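Local coordinates for protein NADH dehydrogenase, putative (Plasmodium falciparum, PDB 5JWC) that probably oxidises NADH through its bound flavin and passes the electrons to ubiquinone, as a type II NADH dehydrogenase of the malaria parasite, at residues A[213-216]-A[217-221]. Residues are numbered along the deposited sequence; the frame is centred on the assembly and turned at random.
Sequences KEVK and INYKD. With 4W0 (5-fluoro-3-methyl-2-{4-[4-(trifluoromethoxy)benzyl]phenyl}quinolin-4(1H)-one), chain M.
The Y219 ring has the backbone oxygen of V215 at its edge, near the ring plane, while V215 CG1 approaches ring atom CD2 at 4.3 Å. This pair belongs to the C-terminal end of helix 198-218, the helix that begins within what is probably a second Rossmann-type GxGxxG turn, and Y219 is the first residue past it to leave helical backbone angles. A second flat group, the N218 side-chain amide, lies with its acceptor nearly in plane: ND2 donates to E214 O over 2.9 Å, almost straight at 167°. The same oxygen receives N218 N at 2.8 Å, so one carbonyl is gripped twice by a single residue. A chi1 of -72° sets N218 CG beside its own backbone N and turns the amide back along the helix.

The last turn of this helix shows how neighbouring residues can be drawn to different partners. V215 packs against F168 and L172 of helix 158-174, and Y219 OH is hydrogen-bonded to E173 of that helix. E214 OE1 forms a salt bridge with R517. I217 and N218 meet R91 and N88 of the second subunit. K213 borders the bound inhibitor: its chain extended with CG anti to the backbone N (chi1 -167°), it lays its aliphatic part along RYL-552 where the bridging methylene C16 joins the two phenyl rings, with CD 3.3 Å from C16.

Backbone bonds run through to the terminus, I217 N to K213 O at 3.1 Å and then Y219 N to V215 O at 2.7 Å. I217 also leans back over the first of these acceptors, its CG1 lying 3.3 Å from K213 O.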
ATOM      1  N   LYS A 213      18.849 -11.784  -3.388  1.00 32.31           N
ATOM      2  CA  LYS A 213      18.331 -12.508  -2.234  1.00 32.87           C
ATOM      3  C   LYS A 213      16.945 -13.114  -2.488  1.00 35.58           C
ATOM      4  O   LYS A 213      16.842 -14.260  -2.904  1.00 34.90           O
ATOM      5  CB  LYS A 213      18.285 -11.608  -1.007  1.00 33.95           C
ATOM      6  CG  LYS A 213      18.056 -12.387   0.287  1.00 36.58           C
ATOM      7  CD  LYS A 213      17.994 -11.479   1.491  1.00 41.47           C
ATOM      8  CE  LYS A 213      18.085 -12.271   2.789  1.00 48.62           C
ATOM      9  NZ  LYS A 213      18.075 -11.367   3.978  1.00 57.15           N
ATOM     10  N   GLU A 214      15.887 -12.346  -2.243  1.00 32.81           N
ATOM     11  CA  GLU A 214      14.535 -12.889  -2.320  1.00 32.69           C
ATOM     12  C   GLU A 214      14.164 -13.331  -3.735  1.00 32.63           C
ATOM     13  O   GLU A 214      13.526 -14.364  -3.906  1.00 33.43           O
ATOM     14  CB  GLU A 214      13.511 -11.868  -1.803  1.00 33.57           C
ATOM     15  CG  GLU A 214      13.607 -11.603  -0.287  1.00 32.48           C
ATOM     16  CD  GLU A 214      14.585 -10.491   0.075  1.00 36.56           C
ATOM     17  OE1 GLU A 214      15.315  -9.993  -0.822  1.00 34.13           O
ATOM     18  OE2 GLU A 214      14.612 -10.111   1.270  1.00 35.57           O
ATOM     19  N   VAL A 215      14.573 -12.570  -4.738  1.00 30.50           N
ATOM     20  CA  VAL A 215      14.226 -12.891  -6.114  1.00 30.99           C
ATOM     21  C   VAL A 215      14.935 -14.175  -6.548  1.00 34.97           C
ATOM     22  O   VAL A 215      14.322 -15.061  -7.152  1.00 33.95           O
ATOM     23  CB  VAL A 215      14.568 -11.733  -7.075  1.00 29.82           C
ATOM     24  CG1 VAL A 215      14.355 -12.164  -8.520  1.00 27.66           C
ATOM     25  CG2 VAL A 215      13.709 -10.511  -6.755  1.00 26.67           C
ATOM     26  N   LYS A 216      16.214 -14.287  -6.198  1.00 32.55           N
ATOM     27  CA  LYS A 216      16.987 -15.475  -6.527  1.00 35.93           C
ATOM     28  C   LYS A 216      16.319 -16.723  -5.920  1.00 38.14           C
ATOM     29  O   LYS A 216      16.266 -17.773  -6.546  1.00 37.31           O
ATOM     30  CB  LYS A 216      18.432 -15.338  -6.037  1.00 33.63           C
ATOM     31  CG  LYS A 216      19.373 -16.456  -6.527  1.00 36.74           C
ATOM     32  CD  LYS A 216      20.766 -16.332  -5.909  1.00 41.81           C
ATOM     33  CE  LYS A 216      21.814 -17.064  -6.760  1.00 51.57           C
ATOM     34  NZ  LYS A 216      23.143 -17.103  -6.091  1.00 52.61           N
ATOM     35  N   ILE A 217      15.786 -16.580  -4.711  1.00 36.20           N
ATOM     36  CA  ILE A 217      15.104 -17.666  -4.016  1.00 35.06           C
ATOM     37  C   ILE A 217      13.742 -17.989  -4.627  1.00 41.15           C
ATOM     38  O   ILE A 217      13.435 -19.157  -4.886  1.00 39.05           O
ATOM     39  CB  ILE A 217      14.949 -17.319  -2.522  1.00 37.86           C
ATOM     40  CG1 ILE A 217      16.323 -17.350  -1.851  1.00 40.75           C
ATOM     41  CG2 ILE A 217      13.997 -18.277  -1.822  1.00 44.08           C
ATOM     42  CD1 ILE A 217      16.330 -16.770  -0.451  1.00 41.73           C
ATOM     43  N   ASN A 218      12.934 -16.966  -4.897  1.00 36.19           N
ATOM     44  CA  ASN A 218      11.579 -17.208  -5.391  1.00 32.78           C
ATOM     45  C   ASN A 218      11.424 -17.367  -6.908  1.00 34.43           C
ATOM     46  O   ASN A 218      10.398 -17.847  -7.382  1.00 34.94           O
ATOM     47  CB  ASN A 218      10.663 -16.091  -4.899  1.00 32.36           C
ATOM     48  CG  ASN A 218      10.391 -16.193  -3.425  1.00 35.92           C
ATOM     49  OD1 ASN A 218       9.451 -16.862  -3.011  1.00 40.90           O
ATOM     50  ND2 ASN A 218      11.218 -15.540  -2.617  1.00 36.94           N
ATOM     51  N   TYR A 219      12.418 -16.941  -7.678  1.00 33.99           N
ATOM     52  CA  TYR A 219      12.323 -17.023  -9.132  1.00 33.09           C
ATOM     53  C   TYR A 219      13.604 -17.607  -9.699  1.00 36.11           C
ATOM     54  O   TYR A 219      14.184 -17.056 -10.640  1.00 32.65           O
ATOM     55  CB  TYR A 219      12.058 -15.641  -9.750  1.00 31.29           C
ATOM     56  CG  TYR A 219      10.744 -15.007  -9.345  1.00 33.43           C
ATOM     57  CD1 TYR A 219       9.619 -15.112 -10.165  1.00 31.13           C
ATOM     58  CD2 TYR A 219      10.629 -14.294  -8.154  1.00 30.53           C
ATOM     59  CE1 TYR A 219       8.415 -14.533  -9.810  1.00 31.67           C
ATOM     60  CE2 TYR A 219       9.407 -13.705  -7.778  1.00 31.36           C
ATOM     61  CZ  TYR A 219       8.314 -13.830  -8.615  1.00 33.96           C
ATOM     62  OH  TYR A 219       7.110 -13.269  -8.275  1.00 32.59           O
ATOM     63  N   LYS A 220      14.050 -18.723  -9.129  1.00 39.58           N
ATOM     64  CA  LYS A 220      15.368 -19.256  -9.483  1.00 42.29           C
ATOM     65  C   LYS A 220      15.548 -19.502 -10.985  1.00 39.48           C
ATOM     66  O   LYS A 220      16.631 -19.276 -11.521  1.00 45.28           O
ATOM     67  CB  LYS A 220      15.648 -20.538  -8.712  1.00 43.54           C
ATOM     68  CG  LYS A 220      17.077 -21.014  -8.881  1.00 53.22           C
ATOM     69  CD  LYS A 220      17.347 -22.324  -8.163  1.00 56.70           C
ATOM     70  CE  LYS A 220      18.747 -22.822  -8.496  1.00 61.94           C
ATOM     71  NZ  LYS A 220      19.102 -24.046  -7.726  1.00 66.57           N
ATOM     72  N   ASP A 221      14.486 -19.910 -11.671  1.00 43.85           N
ATOM     73  CA  ASP A 221      14.580 -20.256 -13.094  1.00 47.56           C
ATOM     74  C   ASP A 221      14.837 -19.072 -14.027  1.00 47.47           C
ATOM     75  O   ASP A 221      15.244 -19.278 -15.166  1.00 41.68           O
ATOM     76  CB  ASP A 221      13.307 -20.978 -13.547  1.00 50.52           C
ATOM     77  CG  ASP A 221      13.245 -22.421 -13.048  1.00 64.66           C
ATOM     78  OD1 ASP A 221      12.119 -22.957 -12.897  1.00 73.04           O
ATOM     79  OD2 ASP A 221      14.324 -23.016 -12.807  1.00 66.05           O
TER
HETATM   80  C1  4W0 M 611      19.719   0.137   3.505  1.00 42.38           C
HETATM   81  C2  4W0 M 611      19.715  -1.134   2.907  1.00 45.85           C
HETATM   82  C3  4W0 M 611      20.244  -2.240   3.595  1.00 44.24           C
HETATM   83  C4  4W0 M 611      20.788  -2.094   4.884  1.00 44.64           C
HETATM   84  C5  4W0 M 611      20.790  -0.827   5.482  1.00 45.01           C
HETATM   85  C6  4W0 M 611      20.261   0.282   4.807  1.00 41.15           C
HETATM   86  O1  4W0 M 611      24.804 -11.917  -2.380  1.00 72.17           O
HETATM   87  C7  4W0 M 611      21.349  -3.287   5.610  1.00 51.25           C
HETATM   88  C8  4W0 M 611      21.349  -4.592   4.970  1.00 52.67           C
HETATM   89  C9  4W0 M 611      20.774  -4.730   3.613  1.00 43.26           C
HETATM   90  C10 4W0 M 611      20.738  -6.018   2.820  1.00 43.97           C
HETATM   91  C11 4W0 M 611      21.928  -6.649   2.453  1.00 45.23           C
HETATM   92  C12 4W0 M 611      21.917  -7.808   1.685  1.00 43.97           C
HETATM   93  C13 4W0 M 611      20.695  -8.292   1.273  1.00 40.83           C
HETATM   94  C14 4W0 M 611      19.527  -7.662   1.600  1.00 38.84           C
HETATM   95  C15 4W0 M 611      19.535  -6.514   2.363  1.00 49.86           C
HETATM   96  O2  4W0 M 611      21.809  -3.170   6.725  1.00 53.58           O
HETATM   97  N   4W0 M 611      20.241  -3.574   2.942  1.00 45.34           N
HETATM   98  C16 4W0 M 611      20.505  -9.527   0.444  1.00 48.43           C
HETATM   99  C17 4W0 M 611      21.666 -10.115  -0.311  1.00 53.22           C
HETATM  100  C18 4W0 M 611      22.405  -9.348  -1.202  1.00 55.48           C
HETATM  101  C19 4W0 M 611      23.460  -9.947  -1.888  1.00 60.22           C
HETATM  102  C20 4W0 M 611      23.735 -11.306  -1.696  1.00 64.38           C
HETATM  103  C21 4W0 M 611      22.980 -12.068  -0.812  1.00 55.44           C
HETATM  104  C22 4W0 M 611      21.941 -11.470  -0.126  1.00 53.62           C
HETATM  105  C23 4W0 M 611      21.917  -5.777   5.717  1.00 52.46           C
HETATM  106  F1  4W0 M 611      21.298  -0.683   6.708  1.00 47.98           F
HETATM  107  C24 4W0 M 611      26.068 -11.806  -1.771  1.00 79.06           C
HETATM  108  F2  4W0 M 611      26.416 -10.517  -1.765  1.00 80.96           F
HETATM  109  F3  4W0 M 611      26.970 -12.502  -2.483  1.00 86.94           F
HETATM  110  F4  4W0 M 611      25.989 -12.280  -0.518  1.00 75.16           F